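Local coordinates for protein DNA polymerase sliding clamp (Archaeoglobus fulgidus, PDB 1RWZ) that probably acts as a ring-shaped homotrimer around DNA, a moving platform that tethers the polymerase and other proteins during replication, at residues M1-E9 against F56-K65; I90-K98 against E105-P113. One frame throughout, in Å; residues are numbered along the deposited sequence.

Contact 1: residues M1-E9 against F56-K65; sequences MIDVIMTGE and FEVYNIDEEK
A classic beta bulge marks the antiparallel pairing of strands 2-7 and 58-61, where Glu-57 and Val-58 both face Ile-5. Ile-5 O accepts from Glu-57 N at 2.8 Å and, weakly, from Val-58 N. Val-58 O accepts from Ile-5 N at 2.9 Å. Asp-3 and Asn-60 form a hydrogen-bonded pair further along. At the far end, Met-1 N, the chain-terminal amine, makes a salt bridge to Asp-62 OD1 (2.6 Å), met from above the carboxylate plane.

On the face of Ile-2 and Tyr-59, Val-4 has chi1 at -54°: its CG1, anti to the carbonyl carbon, lies 3.5 Å from Tyr-59 CD1, and CG2 turns to Phe-56 CE1. Tyr-59 CD1 lies over one face of the Phe-56 ring, offset toward its rim, while Ile-5 O sits at that ring's edge. Met-6 lies alongside the ring in a Met-aromatic contact, its SD 5.3 Å from the ring centroid. Ile-2 CD1 lies against the side chain of Lys-65, 3.6 Å from its CD; that lysine begins strand 65-70. Ile-5 and Val-58 run side by side on the other face, with CB to CB 3.9 Å. This is a bulged edge-strand pairing in an antiparallel sheet of the PCNA N-terminal domain.

Contact 2: residues I90-K98 against E105-P113; sequences IVEDESTLK and EYKVALIDP
The carbonyl plane of Ser-95 is met from above by Leu-110 N, 49° out of it, in a nearly straight 2.7 Å hydrogen bond to Ser-95 O. Water 4 also donates to this oxygen and bridges it to Leu-110 O. The carboxylate of Asp-93 is gripped on opposite faces: Ser-95 N (2.7 Å) and Ser-95 OG (2.8 Å) both donate to OD2. The backbone bond makes an Asx turn.

Past the turn, Leu-97 and Val-108 form a hydrogen-bonded pair. Leu-97 N reaches Val-108 O at 3.0 Å, and Val-108 N returns to Leu-97 O in the plane of that carbonyl. Their side chains run side by side. Leu-97 CB touches Val-108 CG1 and also Leu-110 CD2 (3.7 Å). The other methyl of Leu-110, CD1, reaches back to Glu-94 O and to Val-91 CG1. Leu-97 also packs on Ile-74 of helix 71-78.

On the face of Thr-96, Lys-98 and Lys-107 run side by side, both extended beyond CG, with CE to CE 3.7 Å. This leaves Lys-98 NZ 4.7 Å from Lys-107 NZ. Glu-92 OE1 makes a weak salt bridge to Lys-98 NZ, and Glu-105 OE2 lies 4.3 Å from that NZ. The two carboxylates probably offset some of the repulsion, Glu-105 from beyond salt-bridge distance. Tyr-106 OH is hydrogen-bonded to Asp-170 OD2 of the second subunit, and a strand of that subunit pairs antiparallel with residues 105-108. The arrangement is a beta hairpin at the subunit interface, typical of the PCNA ring, where the sheet runs on into the next subunit.

How the contacts relate
The chain starts in strand 2-7. It passes through helix 8-19 and three strands before strand 58-61 returns to pair with it, so contact 1 closes a loop of 46 residues. Contact 2 follows in series and closes only the short hairpin of strands 96-101 and 104-109. The loops neither nest nor cross. Strand 86-91 joins them: it lies between strands 2-7 and 96-101, and Val-91 N probably bonds to Ile-2 O. Lys-65 NZ reaches Asp-93 O, and Met-1 packs on Glu-92. Together the contacts hold the strands of one five-stranded antiparallel sheet that are outermost within this chain, 58-61 and 104-109; beyond the latter the sheet runs on into the next subunit.

Contact 1: residues M1-E9 against F56-K65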
# COMPACT_ATOMS: atom_id res chain seq x y z
N MET A 1 25.18 -31.83 -13.71
CA MET A 1 24.52 -30.96 -12.70
C MET A 1 24.44 -29.51 -13.16
O MET A 1 25.25 -29.05 -13.97
CB MET A 1 25.28 -31.00 -11.37
CG MET A 1 24.72 -30.02 -10.33
SD MET A 1 25.84 -29.64 -8.96
CE MET A 1 25.19 -30.71 -7.67
N ILE A 2 23.46 -28.80 -12.62
CA ILE A 2 23.26 -27.39 -12.92
C ILE A 2 23.40 -26.67 -11.58
O ILE A 2 22.79 -27.07 -10.59
CB ILE A 2 21.85 -27.11 -13.47
CG1 ILE A 2 21.71 -27.70 -14.87
CG2 ILE A 2 21.56 -25.62 -13.46
CD1 ILE A 2 20.30 -27.63 -15.42
N ASP A 3 24.21 -25.62 -11.55
CA ASP A 3 24.38 -24.85 -10.33
C ASP A 3 24.65 -23.41 -10.72
O ASP A 3 25.72 -23.09 -11.23
CB ASP A 3 25.54 -25.40 -9.50
CG ASP A 3 25.75 -24.65 -8.21
OD1 ASP A 3 24.79 -24.00 -7.73
OD2 ASP A 3 26.87 -24.71 -7.65
N VAL A 4 23.65 -22.56 -10.50
CA VAL A 4 23.78 -21.15 -10.86
C VAL A 4 23.39 -20.25 -9.70
O VAL A 4 22.63 -20.64 -8.82
CB VAL A 4 22.89 -20.81 -12.08
CG1 VAL A 4 23.22 -21.74 -13.24
CG2 VAL A 4 21.41 -20.92 -11.72
N ILE A 5 23.93 -19.04 -9.69
CA ILE A 5 23.62 -18.07 -8.66
C ILE A 5 23.24 -16.77 -9.37
O ILE A 5 23.95 -16.31 -10.26
CB ILE A 5 24.82 -17.84 -7.72
CG1 ILE A 5 25.13 -19.15 -6.98
CG2 ILE A 5 24.50 -16.73 -6.71
CD1 ILE A 5 26.26 -19.05 -5.96
N MET A 6 22.10 -16.21 -8.97
CA MET A 6 21.58 -15.00 -9.59
C MET A 6 20.98 -14.09 -8.52
O MET A 6 20.70 -14.55 -7.42
CB MET A 6 20.50 -15.39 -10.60
CG MET A 6 19.28 -16.04 -9.94
SD MET A 6 18.36 -17.14 -11.05
CE MET A 6 17.77 -15.98 -12.22
N THR A 7 20.76 -12.82 -8.84
CA THR A 7 20.16 -11.92 -7.87
C THR A 7 18.68 -12.27 -7.72
O THR A 7 18.06 -12.78 -8.65
CB THR A 7 20.26 -10.44 -8.29
OG1 THR A 7 19.39 -10.20 -9.41
CG2 THR A 7 21.69 -10.10 -8.68
N GLY A 8 18.13 -12.00 -6.54
CA GLY A 8 16.73 -12.28 -6.29
C GLY A 8 15.84 -11.55 -7.28
O GLY A 8 14.86 -12.11 -7.78
N GLU A 9 16.17 -10.29 -7.57
CA GLU A 9 15.37 -9.51 -8.50
C GLU A 9 15.35 -10.16 -9.88
O GLU A 9 14.32 -10.16 -10.56
CB GLU A 9 15.92 -8.08 -8.60
CG GLU A 9 15.14 -7.19 -9.58
CD GLU A 9 15.70 -5.78 -9.68
OE1 GLU A 9 16.92 -5.60 -9.48
OE2 GLU A 9 14.91 -4.85 -9.97
N PHE A 56 24.60 -13.86 -14.72
CA PHE A 56 24.59 -14.64 -13.48
C PHE A 56 25.86 -14.34 -12.69
O PHE A 56 26.87 -13.94 -13.26
CB PHE A 56 24.59 -16.14 -13.80
CG PHE A 56 23.28 -16.66 -14.33
CD1 PHE A 56 22.35 -17.23 -13.47
CD2 PHE A 56 22.99 -16.59 -15.69
CE1 PHE A 56 21.14 -17.73 -13.95
CE2 PHE A 56 21.79 -17.09 -16.18
CZ PHE A 56 20.86 -17.66 -15.32
N GLU A 57 25.81 -14.54 -11.37
CA GLU A 57 27.00 -14.32 -10.54
C GLU A 57 27.86 -15.56 -10.74
O GLU A 57 29.09 -15.48 -10.81
CB GLU A 57 26.62 -14.18 -9.07
CG GLU A 57 25.52 -13.15 -8.79
CD GLU A 57 25.79 -11.81 -9.45
OE1 GLU A 57 26.95 -11.34 -9.40
OE2 GLU A 57 24.84 -11.23 -10.02
N VAL A 58 27.19 -16.71 -10.82
CA VAL A 58 27.84 -18.00 -11.06
C VAL A 58 26.96 -18.78 -12.03
O VAL A 58 25.74 -18.81 -11.88
CB VAL A 58 27.97 -18.84 -9.76
CG1 VAL A 58 28.52 -20.22 -10.09
CG2 VAL A 58 28.89 -18.14 -8.76
N TYR A 59 27.57 -19.40 -13.03
CA TYR A 59 26.82 -20.18 -14.01
C TYR A 59 27.63 -21.43 -14.34
O TYR A 59 28.49 -21.41 -15.22
CB TYR A 59 26.56 -19.37 -15.29
CG TYR A 59 25.57 -20.00 -16.23
CD1 TYR A 59 24.19 -19.90 -16.00
CD2 TYR A 59 26.00 -20.74 -17.34
CE1 TYR A 59 23.27 -20.52 -16.85
CE2 TYR A 59 25.09 -21.36 -18.19
CZ TYR A 59 23.73 -21.25 -17.94
OH TYR A 59 22.82 -21.87 -18.77
N ASN A 60 27.36 -22.52 -13.62
CA ASN A 60 28.08 -23.77 -13.82
C ASN A 60 27.17 -24.91 -14.23
O ASN A 60 26.38 -25.39 -13.42
CB ASN A 60 28.82 -24.19 -12.54
CG ASN A 60 29.85 -23.18 -12.11
OD1 ASN A 60 30.58 -22.62 -12.93
ND2 ASN A 60 29.94 -22.95 -10.80
N ILE A 61 27.29 -25.34 -15.48
CA ILE A 61 26.49 -26.45 -15.96
C ILE A 61 27.42 -27.48 -16.60
O ILE A 61 28.47 -27.13 -17.14
CB ILE A 61 25.45 -26.02 -17.03
CG1 ILE A 61 26.16 -25.51 -18.28
CG2 ILE A 61 24.54 -24.94 -16.46
CD1 ILE A 61 25.24 -25.30 -19.46
N ASP A 62 27.04 -28.75 -16.52
CA ASP A 62 27.83 -29.80 -17.12
C ASP A 62 27.44 -29.83 -18.59
O ASP A 62 28.16 -29.31 -19.44
CB ASP A 62 27.54 -31.14 -16.44
CG ASP A 62 28.19 -31.25 -15.08
OD1 ASP A 62 27.75 -32.10 -14.27
OD2 ASP A 62 29.15 -30.50 -14.82
N GLU A 63 26.29 -30.42 -18.88
CA GLU A 63 25.80 -30.47 -20.26
C GLU A 63 24.57 -29.57 -20.33
O GLU A 63 23.99 -29.24 -19.29
CB GLU A 63 25.42 -31.90 -20.65
CG GLU A 63 24.19 -32.46 -19.94
CD GLU A 63 24.46 -32.86 -18.50
OE1 GLU A 63 23.49 -33.24 -17.80
OE2 GLU A 63 25.63 -32.81 -18.07
N GLU A 64 24.19 -29.17 -21.53
CA GLU A 64 23.01 -28.33 -21.67
C GLU A 64 21.83 -29.18 -21.24
O GLU A 64 21.71 -30.34 -21.63
CB GLU A 64 22.84 -27.87 -23.12
CG GLU A 64 24.02 -27.08 -23.66
CD GLU A 64 23.70 -26.37 -24.95
OE1 GLU A 64 23.06 -26.99 -25.83
OE2 GLU A 64 24.09 -25.19 -25.11
N LYS A 65 20.95 -28.61 -20.42
CA LYS A 65 19.81 -29.37 -19.92
C LYS A 65 18.51 -28.59 -19.95
O LYS A 65 18.49 -27.37 -19.77
CB LYS A 65 20.09 -29.83 -18.49
CG LYS A 65 18.98 -30.67 -17.87
CD LYS A 65 19.18 -30.86 -16.38
CE LYS A 65 20.48 -31.59 -16.08
NZ LYS A 65 20.73 -31.70 -14.61
O HOH W 1 27.89 -28.15 -13.02
O HOH W 2 23.97 -29.68 -16.73
O HOH W 3 22.62 -12.33 -11.18

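Contact 2: residues I90-K98 against E105-P113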
# COMPACT_ATOMS: atom_id res chain seq x y z
N ILE A 90 19.86 -25.22 -8.06
CA ILE A 90 20.62 -26.45 -8.26
C ILE A 90 19.74 -27.58 -8.76
O ILE A 90 18.63 -27.79 -8.26
CB ILE A 90 21.28 -26.92 -6.95
CG1 ILE A 90 22.23 -25.84 -6.41
CG2 ILE A 90 22.04 -28.22 -7.19
CD1 ILE A 90 22.81 -26.18 -5.04
N VAL A 91 20.24 -28.31 -9.75
CA VAL A 91 19.54 -29.47 -10.29
C VAL A 91 20.62 -30.55 -10.36
O VAL A 91 21.48 -30.51 -11.24
CB VAL A 91 18.96 -29.23 -11.69
CG1 VAL A 91 18.27 -30.50 -12.20
CG2 VAL A 91 17.97 -28.08 -11.65
N GLU A 92 20.58 -31.48 -9.42
CA GLU A 92 21.56 -32.55 -9.35
C GLU A 92 21.17 -33.77 -10.18
O GLU A 92 22.03 -34.50 -10.67
CB GLU A 92 21.78 -32.96 -7.90
CG GLU A 92 22.04 -31.79 -6.97
CD GLU A 92 22.31 -32.22 -5.55
OE1 GLU A 92 21.46 -32.93 -4.97
OE2 GLU A 92 23.37 -31.84 -5.01
N ASP A 93 19.87 -34.01 -10.30
CA ASP A 93 19.37 -35.13 -11.09
C ASP A 93 18.45 -34.63 -12.19
O ASP A 93 18.88 -33.88 -13.07
CB ASP A 93 18.63 -36.14 -10.19
CG ASP A 93 17.72 -35.47 -9.17
OD1 ASP A 93 18.24 -34.95 -8.16
OD2 ASP A 93 16.49 -35.47 -9.39
N GLU A 94 17.19 -35.04 -12.16
CA GLU A 94 16.23 -34.62 -13.16
C GLU A 94 14.84 -34.44 -12.58
O GLU A 94 13.93 -33.97 -13.26
CB GLU A 94 16.17 -35.63 -14.31
CG GLU A 94 17.43 -35.72 -15.15
CD GLU A 94 17.29 -36.70 -16.30
OE1 GLU A 94 16.36 -36.53 -17.11
OE2 GLU A 94 18.12 -37.63 -16.39
N SER A 95 14.67 -34.81 -11.32
CA SER A 95 13.37 -34.71 -10.67
C SER A 95 13.24 -33.61 -9.62
O SER A 95 12.13 -33.27 -9.22
CB SER A 95 13.00 -36.04 -10.03
OG SER A 95 13.92 -36.38 -9.01
N THR A 96 14.36 -33.04 -9.18
CA THR A 96 14.31 -32.01 -8.15
C THR A 96 15.11 -30.74 -8.41
O THR A 96 16.26 -30.79 -8.85
CB THR A 96 14.79 -32.57 -6.80
OG1 THR A 96 14.05 -33.75 -6.47
CG2 THR A 96 14.60 -31.53 -5.70
N LEU A 97 14.49 -29.60 -8.13
CA LEU A 97 15.12 -28.30 -8.27
C LEU A 97 15.28 -27.72 -6.86
O LEU A 97 14.30 -27.65 -6.11
CB LEU A 97 14.25 -27.35 -9.09
CG LEU A 97 14.65 -25.87 -9.08
CD1 LEU A 97 16.01 -25.68 -9.75
CD2 LEU A 97 13.59 -25.05 -9.80
N LYS A 98 16.50 -27.33 -6.51
CA LYS A 98 16.75 -26.74 -5.21
C LYS A 98 16.89 -25.23 -5.40
O LYS A 98 17.57 -24.78 -6.33
CB LYS A 98 18.04 -27.29 -4.59
CG LYS A 98 17.99 -28.75 -4.21
CD LYS A 98 19.27 -29.17 -3.51
CE LYS A 98 19.25 -30.64 -3.12
NZ LYS A 98 20.52 -31.05 -2.47
N GLU A 105 16.29 -23.35 2.08
CA GLU A 105 16.48 -24.22 0.93
C GLU A 105 15.11 -24.80 0.58
O GLU A 105 14.51 -25.52 1.37
CB GLU A 105 17.45 -25.36 1.22
CG GLU A 105 17.61 -26.30 0.03
CD GLU A 105 18.62 -27.41 0.26
OE1 GLU A 105 19.80 -27.10 0.51
OE2 GLU A 105 18.23 -28.60 0.20
N TYR A 106 14.63 -24.45 -0.61
CA TYR A 106 13.35 -24.92 -1.12
C TYR A 106 13.63 -26.02 -2.13
O TYR A 106 14.57 -25.92 -2.93
CB TYR A 106 12.61 -23.76 -1.80
CG TYR A 106 11.37 -24.13 -2.58
CD1 TYR A 106 10.23 -24.60 -1.93
CD2 TYR A 106 11.33 -24.00 -3.97
CE1 TYR A 106 9.07 -24.92 -2.64
CE2 TYR A 106 10.18 -24.33 -4.70
CZ TYR A 106 9.05 -24.78 -4.03
OH TYR A 106 7.91 -25.09 -4.73
N LYS A 107 12.86 -27.10 -2.08
CA LYS A 107 13.02 -28.21 -3.02
C LYS A 107 11.68 -28.42 -3.69
O LYS A 107 10.67 -28.59 -3.02
CB LYS A 107 13.40 -29.50 -2.30
CG LYS A 107 14.81 -29.56 -1.73
CD LYS A 107 15.06 -30.92 -1.11
CE LYS A 107 16.49 -31.07 -0.62
NZ LYS A 107 16.72 -32.41 -0.01
N VAL A 108 11.66 -28.38 -5.02
CA VAL A 108 10.41 -28.59 -5.73
C VAL A 108 10.58 -29.67 -6.77
O VAL A 108 11.63 -29.77 -7.42
CB VAL A 108 9.89 -27.29 -6.40
CG1 VAL A 108 10.88 -26.81 -7.45
CG2 VAL A 108 8.52 -27.55 -7.04
N ALA A 109 9.56 -30.50 -6.92
CA ALA A 109 9.61 -31.57 -7.90
C ALA A 109 9.51 -30.97 -9.29
O ALA A 109 8.67 -30.10 -9.54
CB ALA A 109 8.46 -32.55 -7.66
N LEU A 110 10.37 -31.42 -10.19
CA LEU A 110 10.36 -30.93 -11.56
C LEU A 110 9.28 -31.66 -12.33
O LEU A 110 8.79 -32.71 -11.90
CB LEU A 110 11.73 -31.16 -12.21
CG LEU A 110 12.84 -30.27 -11.65
CD1 LEU A 110 14.18 -30.69 -12.24
CD2 LEU A 110 12.54 -28.82 -11.98
N ILE A 111 8.89 -31.10 -13.47
CA ILE A 111 7.86 -31.69 -14.32
C ILE A 111 8.53 -32.30 -15.54
O ILE A 111 9.52 -31.76 -16.05
CB ILE A 111 6.86 -30.62 -14.80
CG1 ILE A 111 6.21 -29.93 -13.60
CG2 ILE A 111 5.80 -31.26 -15.69
CD1 ILE A 111 5.33 -28.77 -13.99
N ASP A 112 8.00 -33.42 -16.02
CA ASP A 112 8.57 -34.04 -17.21
C ASP A 112 8.35 -33.06 -18.36
O ASP A 112 7.21 -32.72 -18.68
CB ASP A 112 7.86 -35.37 -17.49
CG ASP A 112 8.30 -36.00 -18.80
OD1 ASP A 112 9.51 -35.96 -19.11
OD2 ASP A 112 7.42 -36.54 -19.51
N PRO A 113 9.44 -32.58 -18.97
CA PRO A 113 9.36 -31.63 -20.09
C PRO A 113 8.35 -32.02 -21.16
O PRO A 113 7.67 -31.17 -21.73
CB PRO A 113 10.79 -31.61 -20.62
CG PRO A 113 11.60 -31.84 -19.39
CD PRO A 113 10.84 -32.95 -18.70
O HOH W 4 10.16 -34.87 -10.47